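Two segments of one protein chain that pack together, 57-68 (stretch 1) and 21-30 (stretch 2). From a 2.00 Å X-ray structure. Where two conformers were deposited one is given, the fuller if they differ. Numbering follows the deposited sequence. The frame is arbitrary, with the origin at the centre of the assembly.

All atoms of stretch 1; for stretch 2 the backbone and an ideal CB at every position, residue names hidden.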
ATOM      1  N   GLU A  57       2.734 -11.315  11.382  0.50 28.11           N
ATOM      2  CA  GLU A  57       1.609 -11.751  12.220  0.50 28.33           C
ATOM      3  C   GLU A  57       0.353 -10.849  12.132  0.50 28.14           C
ATOM      4  O   GLU A  57      -0.766 -11.363  12.025  0.50 28.47           O
ATOM      5  CB  GLU A  57       2.066 -11.941  13.669  0.50 28.53           C
ATOM      6  CG  GLU A  57       2.336 -13.398  14.030  0.50 29.21           C
ATOM      7  CD  GLU A  57       3.599 -13.603  14.860  0.50 30.01           C
ATOM      8  OE1 GLU A  57       4.047 -12.656  15.536  0.50 30.59           O
ATOM      9  OE2 GLU A  57       4.148 -14.730  14.833  0.50 31.23           O
HETATM   10  N   MSE A  58       0.538  -9.528  12.149  1.00 27.76           N
HETATM   11  CA  MSE A  58      -0.573  -8.570  11.960  1.00 27.19           C
HETATM   12  C   MSE A  58      -1.172  -8.674  10.569  1.00 26.94           C
HETATM   13  O   MSE A  58      -2.394  -8.507  10.388  1.00 25.57           O
HETATM   14  CB  MSE A  58      -0.126  -7.135  12.170  1.00 28.43           C
HETATM   15  CG  MSE A  58       0.184  -6.741  13.612  1.00 29.81           C
HETATM   16 SE   MSE A  58       0.847  -4.878  13.601  1.00 38.16          SE
HETATM   17  CE  MSE A  58      -0.830  -3.974  13.945  1.00 34.91           C
ATOM     18  N   VAL A  59      -0.326  -8.985   9.589  1.00 26.14           N
ATOM     19  CA  VAL A  59      -0.825  -9.174   8.227  1.00 26.65           C
ATOM     20  C   VAL A  59      -1.683 -10.430   8.137  1.00 27.55           C
ATOM     21  O   VAL A  59      -2.818 -10.356   7.658  1.00 26.67           O
ATOM     22  CB  VAL A  59       0.286  -9.212   7.161  1.00 25.94           C
ATOM     23  CG1 VAL A  59      -0.302  -9.578   5.803  1.00 25.41           C
ATOM     24  CG2 VAL A  59       0.974  -7.888   7.091  1.00 25.01           C
ATOM     25  N   GLU A  60      -1.138 -11.560   8.608  1.00 28.22           N
ATOM     26  CA  GLU A  60      -1.868 -12.838   8.662  1.00 29.73           C
ATOM     27  C   GLU A  60      -3.248 -12.754   9.333  1.00 28.86           C
ATOM     28  O   GLU A  60      -4.249 -13.262   8.792  1.00 28.53           O
ATOM     29  CB  GLU A  60      -1.060 -13.845   9.452  1.00 30.27           C
ATOM     30  CG  GLU A  60      -0.237 -14.771   8.651  1.00 35.17           C
ATOM     31  CD  GLU A  60       0.379 -15.803   9.566  1.00 40.08           C
ATOM     32  OE1 GLU A  60      -0.169 -16.912   9.615  1.00 40.77           O
ATOM     33  OE2 GLU A  60       1.342 -15.469  10.302  1.00 43.50           O
ATOM     34  N   ASN A  61      -3.295 -12.143  10.512  0.60 28.77           N
ATOM     35  CA  ASN A  61      -4.532 -12.079  11.294  0.60 28.97           C
ATOM     36  C   ASN A  61      -5.550 -11.050  10.776  0.60 28.65           C
ATOM     37  O   ASN A  61      -6.736 -11.102  11.121  0.60 28.69           O
ATOM     38  CB  ASN A  61      -4.206 -11.812  12.765  0.60 28.92           C
ATOM     39  CG  ASN A  61      -3.408 -12.937  13.404  0.60 30.02           C
ATOM     40  OD1 ASN A  61      -3.580 -14.125  13.067  0.60 30.46           O
ATOM     41  ND2 ASN A  61      -2.543 -12.572  14.355  0.60 29.81           N
ATOM     42  N   GLY A  62      -5.079 -10.119   9.947  1.00 28.21           N
ATOM     43  CA  GLY A  62      -5.939  -9.069   9.386  1.00 27.20           C
ATOM     44  C   GLY A  62      -5.985  -7.754  10.123  1.00 27.00           C
ATOM     45  O   GLY A  62      -6.778  -6.873   9.753  1.00 27.09           O
ATOM     46  N   THR A  63      -5.155  -7.623  11.170  1.00 26.99           N
ATOM     47  CA  THR A  63      -4.978  -6.383  11.966  1.00 27.56           C
ATOM     48  C   THR A  63      -4.366  -5.264  11.138  1.00 27.09           C
ATOM     49  O   THR A  63      -4.701  -4.085  11.307  1.00 27.74           O
ATOM     50  CB  THR A  63      -4.019  -6.634  13.125  1.00 26.69           C
ATOM     51  OG1 THR A  63      -4.490  -7.772  13.842  1.00 32.56           O
ATOM     52  CG2 THR A  63      -3.965  -5.450  14.074  1.00 30.51           C
ATOM     53  N   LEU A  64      -3.427  -5.645  10.287  1.00 26.00           N
ATOM     54  CA  LEU A  64      -2.791  -4.713   9.378  1.00 25.14           C
ATOM     55  C   LEU A  64      -2.949  -5.250   7.949  1.00 24.54           C
ATOM     56  O   LEU A  64      -2.439  -6.295   7.599  1.00 25.52           O
ATOM     57  CB  LEU A  64      -1.328  -4.526   9.720  1.00 24.85           C
ATOM     58  CG  LEU A  64      -0.491  -3.824   8.647  1.00 24.50           C
ATOM     59  CD1 LEU A  64      -0.818  -2.340   8.618  1.00 23.40           C
ATOM     60  CD2 LEU A  64       0.953  -4.052   9.007  1.00 24.25           C
ATOM     61  N   ARG A  65      -3.671  -4.488   7.150  1.00 23.42           N
ATOM     62  CA  ARG A  65      -3.928  -4.765   5.789  1.00 23.84           C
ATOM     63  C   ARG A  65      -2.865  -4.050   4.957  1.00 23.23           C
ATOM     64  O   ARG A  65      -2.675  -2.845   5.119  1.00 23.84           O
ATOM     65  CB  ARG A  65      -5.248  -4.079   5.499  1.00 25.24           C
ATOM     66  CG  ARG A  65      -6.390  -4.937   5.647  1.00 28.15           C
ATOM     67  CD  ARG A  65      -6.618  -5.619   4.338  1.00 33.22           C
ATOM     68  NE  ARG A  65      -7.714  -6.536   4.558  1.00 36.95           N
ATOM     69  CZ  ARG A  65      -7.703  -7.802   4.199  1.00 33.38           C
ATOM     70  NH1 ARG A  65      -6.674  -8.308   3.518  1.00 32.53           N
ATOM     71  NH2 ARG A  65      -8.744  -8.526   4.503  1.00 30.17           N
ATOM     72  N   VAL A  66      -2.172  -4.762   4.074  1.00 22.90           N
ATOM     73  CA  VAL A  66      -1.339  -4.072   3.106  1.00 20.95           C
ATOM     74  C   VAL A  66      -2.051  -3.989   1.810  1.00 21.51           C
ATOM     75  O   VAL A  66      -2.473  -5.040   1.211  1.00 21.30           O
ATOM     76  CB  VAL A  66      -0.005  -4.700   2.884  1.00 21.55           C
ATOM     77  CG1 VAL A  66       0.798  -3.841   1.872  1.00 18.33           C
ATOM     78  CG2 VAL A  66       0.748  -4.816   4.241  1.00 21.95           C
ATOM     79  N   LEU A  67      -2.204  -2.735   1.374  1.00 19.79           N
ATOM     80  CA  LEU A  67      -2.730  -2.453   0.075  1.00 19.83           C
ATOM     81  C   LEU A  67      -1.611  -1.849  -0.771  1.00 19.12           C
ATOM     82  O   LEU A  67      -1.258  -0.676  -0.638  1.00 19.09           O
ATOM     83  CB  LEU A  67      -3.941  -1.512   0.183  1.00 20.61           C
ATOM     84  CG  LEU A  67      -4.577  -1.071  -1.129  1.00 22.47           C
ATOM     85  CD1 LEU A  67      -5.006  -2.281  -1.998  1.00 23.05           C
ATOM     86  CD2 LEU A  67      -5.730  -0.148  -0.843  1.00 23.29           C
ATOM     87  N   ALA A  68      -1.051  -2.679  -1.635  1.00 17.68           N
ATOM     88  CA  ALA A  68       0.008  -2.298  -2.537  1.00 16.53           C
ATOM     89  C   ALA A  68      -0.653  -1.849  -3.839  1.00 17.70           C
ATOM     90  O   ALA A  68      -1.415  -2.623  -4.497  1.00 18.19           O
ATOM     91  CB  ALA A  68       0.964  -3.523  -2.755  1.00 16.08           C
ATOM     92  N   UNK A  21     -13.042  -0.068  -3.773  1.00 33.61           N
ATOM     93  CA  UNK A  21     -12.590   1.199  -3.269  1.00 32.35           C
ATOM     94  C   UNK A  21     -11.736   0.900  -2.041  1.00 30.01           C
ATOM     95  O   UNK A  21     -12.027  -0.013  -1.285  1.00 28.99           O
ATOM     96  CB  UNK A  21     -13.760   2.130  -2.945  1.00 32.35           C
ATOM     97  N   UNK A  22     -10.671   1.663  -1.870  1.00 28.30           N
ATOM     98  CA  UNK A  22      -9.813   1.523  -0.704  1.00 26.29           C
ATOM     99  C   UNK A  22     -10.620   1.584   0.583  1.00 25.81           C
ATOM    100  O   UNK A  22     -10.366   0.810   1.513  1.00 25.56           O
ATOM    101  CB  UNK A  22      -8.736   2.609  -0.702  1.00 26.29           C
ATOM    102  N   UNK A  23     -11.575   2.508   0.644  1.00 25.03           N
ATOM    103  CA  UNK A  23     -12.323   2.784   1.879  1.00 25.48           C
ATOM    104  C   UNK A  23     -13.152   1.572   2.267  1.00 26.83           C
ATOM    105  O   UNK A  23     -13.516   1.451   3.414  1.00 27.26           O
ATOM    106  CB  UNK A  23     -13.224   4.009   1.711  1.00 25.48           C
ATOM    107  N   UNK A  24     -13.420   0.683   1.315  1.00 28.01           N
ATOM    108  CA  UNK A  24     -14.237  -0.496   1.561  1.00 31.36           C
ATOM    109  C   UNK A  24     -13.447  -1.615   2.205  1.00 32.08           C
ATOM    110  O   UNK A  24     -14.033  -2.632   2.625  1.00 32.33           O
ATOM    111  CB  UNK A  24     -14.858  -0.990   0.253  1.00 31.36           C
ATOM    112  N   UNK A  25     -12.118  -1.470   2.247  0.50 32.27           N
ATOM    113  CA  UNK A  25     -11.265  -2.445   2.919  0.50 32.67           C
ATOM    114  C   UNK A  25     -11.254  -2.139   4.400  0.50 32.83           C
ATOM    115  O   UNK A  25     -10.675  -1.150   4.835  0.50 33.85           O
ATOM    116  CB  UNK A  25      -9.845  -2.433   2.350  0.50 32.67           C
ATOM    117  N   UNK A  26     -11.910  -2.980   5.178  1.00 32.89           N
ATOM    118  CA  UNK A  26     -11.984  -2.774   6.619  1.00 32.56           C
ATOM    119  C   UNK A  26     -10.721  -3.343   7.226  1.00 31.56           C
ATOM    120  O   UNK A  26     -10.290  -4.431   6.802  1.00 32.12           O
ATOM    121  CB  UNK A  26     -13.232  -3.422   7.223  1.00 32.56           C
ATOM    122  N   UNK A  27     -10.127  -2.625   8.187  1.00 29.10           N
ATOM    123  CA  UNK A  27      -9.068  -3.186   9.021  1.00 27.93           C
ATOM    124  C   UNK A  27      -8.685  -2.192  10.111  1.00 27.23           C
ATOM    125  O   UNK A  27      -8.958  -0.989   9.979  1.00 27.14           O
ATOM    126  CB  UNK A  27      -7.847  -3.552   8.175  1.00 27.93           C
ATOM    127  N   UNK A  28      -8.034  -2.683  11.163  1.00 25.70           N
ATOM    128  CA  UNK A  28      -7.594  -1.812  12.243  1.00 24.88           C
ATOM    129  C   UNK A  28      -6.535  -0.839  11.771  1.00 24.39           C
ATOM    130  O   UNK A  28      -6.513   0.321  12.185  1.00 24.12           O
ATOM    131  CB  UNK A  28      -7.059  -2.640  13.413  1.00 24.88           C
ATOM    132  N   UNK A  29      -5.647  -1.314  10.910  1.00 23.20           N
ATOM    133  CA  UNK A  29      -4.650  -0.449  10.267  1.00 23.06           C
ATOM    134  C   UNK A  29      -4.572  -0.832   8.818  1.00 22.20           C
ATOM    135  O   UNK A  29      -4.692  -2.006   8.500  1.00 21.34           O
ATOM    136  CB  UNK A  29      -3.278  -0.561  10.934  1.00 23.06           C
ATOM    137  N   UNK A  30      -4.333   0.160   7.958  1.00 21.76           N
ATOM    138  CA  UNK A  30      -4.087  -0.054   6.546  1.00 21.84           C
ATOM    139  C   UNK A  30      -2.754   0.583   6.185  1.00 21.84           C
ATOM    140  O   UNK A  30      -2.549   1.783   6.408  1.00 22.69           O
ATOM    141  CB  UNK A  30      -5.222   0.517   5.693  1.00 21.84           C
TER

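Position 21 directs its CA-to-CB bond away from stretch 1, with nothing of that stretch near the ideal CB, so almost any residue would serve; it is R21.

At position 22 the bond points sideways, yet the ideal CB lies 4.1 Å from L67 CD2. An apolar methyl offers nothing to a polar group, so an aliphatic or thioether side chain suits. The residue is M22, a selenomethionine, whose CG packs 3.5 Å from L67 CD2 before the end of the chain leads away.

Positions 23 and 24 are out of reach of stretch 1 and leave the choice open; polar or charged residues are tolerated. They are S23 and R24.

Position 25 turns its CB toward stretch 1, into the space between the aliphatic part of R65 and the leucine at 67. A branched apolar chain of moderate length could reach the latter, and methionine might also do. The residue is L25, its CD1 3.8 Å from L67 CD2.

Position 26 points away, and a long polar chain can extend freely there. It is K26; its carbonyl O lies 4.0 Å from R65 NE, too far to count as a hydrogen bond.

Position 27 is the tightest. Its CB points toward stretch 1, and the ideal CB is 3.2 Å from R65 CG and 3.8 Å from G62 O. Such crowding favours a very small residue, glycine or alanine. A27 places its single methyl against the arginine chain.

At position 28 the ideal CB stands 3.5 Å from T63 O, but there is room beyond for a flexible chain to turn aside. Q28 does so with chi1 t, its end leading away from stretch 1.

Position 29 begins the parallel pairing, opposite L64. Its N donates to T63 O (3.0 Å) and its O accepts from R65 N (3.0 Å); these bonds use backbone alone and so do not select a side chain. The CB shares a sheet face with L64, near the methyls L64 CD1 and M58 CE, so a large apolar or aromatic residue fits. Y29 sets CB 3.7 Å from L64 CD1 and ring atom CD2 3.9 Å from M58 CE.

Position 30 pairs with R65, on that residue's face of the sheet; its CA lies 3.4 Å from R65 O in a CA-H...O contact. Beta-branched residues suit such a strand: valine, isoleucine or threonine. T30 carries CG2 to 4.5 Å from L67 CB.

Stretch 2, residues 21-30: RMSRLKAQYT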
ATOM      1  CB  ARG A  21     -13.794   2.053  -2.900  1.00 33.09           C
ATOM      2  CG  ARG A  21     -13.817   3.394  -3.570  1.00 36.44           C
ATOM      3  CD  ARG A  21     -15.236   3.807  -3.907  1.00 41.53           C
ATOM      4  NE  ARG A  21     -15.213   5.132  -4.536  1.00 44.05           N
ATOM      5  CZ  ARG A  21     -15.732   6.239  -3.996  1.00 46.27           C
ATOM      6  NH1 ARG A  21     -15.651   7.388  -4.649  1.00 44.79           N
ATOM      7  NH2 ARG A  21     -16.355   6.208  -2.818  1.00 46.44           N
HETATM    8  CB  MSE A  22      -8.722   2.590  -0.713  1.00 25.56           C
HETATM    9  CG  MSE A  22      -7.752   2.454   0.436  1.00 27.50           C
HETATM   10 SE   MSE A  22      -8.256   3.631   1.910  1.00 30.39          SE
HETATM   11  CE  MSE A  22      -7.493   5.243   1.050  1.00 26.87           C
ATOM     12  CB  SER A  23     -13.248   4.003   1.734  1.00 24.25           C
ATOM     13  OG  SER A  23     -14.141   3.823   0.640  1.00 19.36           O
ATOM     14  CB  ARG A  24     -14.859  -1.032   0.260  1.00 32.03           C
ATOM     15  CG  ARG A  24     -15.684   0.005  -0.477  1.00 35.89           C
ATOM     16  CD  ARG A  24     -17.063   0.106   0.078  1.00 41.94           C
ATOM     17  NE  ARG A  24     -18.023  -0.523  -0.831  1.00 47.59           N
ATOM     18  CZ  ARG A  24     -18.650   0.108  -1.823  1.00 49.93           C
ATOM     19  NH1 ARG A  24     -18.428   1.407  -2.056  1.00 50.57           N
ATOM     20  NH2 ARG A  24     -19.507  -0.566  -2.583  1.00 51.46           N
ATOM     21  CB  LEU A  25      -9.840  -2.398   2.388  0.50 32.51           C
ATOM     22  CG  LEU A  25      -9.611  -2.956   0.989  0.50 33.03           C
ATOM     23  CD1 LEU A  25      -8.152  -2.751   0.590  0.50 33.94           C
ATOM     24  CD2 LEU A  25      -9.980  -4.435   0.929  0.50 34.55           C
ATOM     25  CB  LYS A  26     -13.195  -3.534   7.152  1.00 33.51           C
ATOM     26  CG  LYS A  26     -13.431  -4.885   6.418  1.00 36.26           C
ATOM     27  CD  LYS A  26     -12.955  -6.146   7.212  1.00 36.62           C
ATOM     28  CE  LYS A  26     -14.088  -6.694   8.046  1.00 40.25           C
ATOM     29  NZ  LYS A  26     -15.436  -6.071   7.771  1.00 36.50           N
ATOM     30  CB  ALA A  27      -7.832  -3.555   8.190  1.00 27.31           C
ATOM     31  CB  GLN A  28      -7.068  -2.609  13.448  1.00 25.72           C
ATOM     32  CG  GLN A  28      -6.981  -1.746  14.725  1.00 25.96           C
ATOM     33  CD  GLN A  28      -8.383  -1.313  15.271  1.00 29.88           C
ATOM     34  OE1 GLN A  28      -9.170  -2.146  15.782  1.00 27.32           O
ATOM     35  NE2 GLN A  28      -8.685   0.001  15.169  1.00 27.48           N
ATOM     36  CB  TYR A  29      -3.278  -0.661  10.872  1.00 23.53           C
ATOM     37  CG  TYR A  29      -3.162  -0.167  12.285  1.00 25.26           C
ATOM     38  CD1 TYR A  29      -2.862   1.160  12.556  1.00 29.05           C
ATOM     39  CD2 TYR A  29      -3.391  -1.033  13.368  1.00 32.79           C
ATOM     40  CE1 TYR A  29      -2.756   1.628  13.904  1.00 33.62           C
ATOM     41  CE2 TYR A  29      -3.298  -0.584  14.700  1.00 34.16           C
ATOM     42  CZ  TYR A  29      -2.984   0.737  14.956  1.00 34.68           C
ATOM     43  OH  TYR A  29      -2.904   1.152  16.263  1.00 38.11           O
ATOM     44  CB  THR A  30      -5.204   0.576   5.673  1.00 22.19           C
ATOM     45  OG1 THR A  30      -6.470   0.018   6.073  1.00 24.89           O
ATOM     46  CG2 THR A  30      -4.990   0.279   4.167  1.00 21.13           C
TER
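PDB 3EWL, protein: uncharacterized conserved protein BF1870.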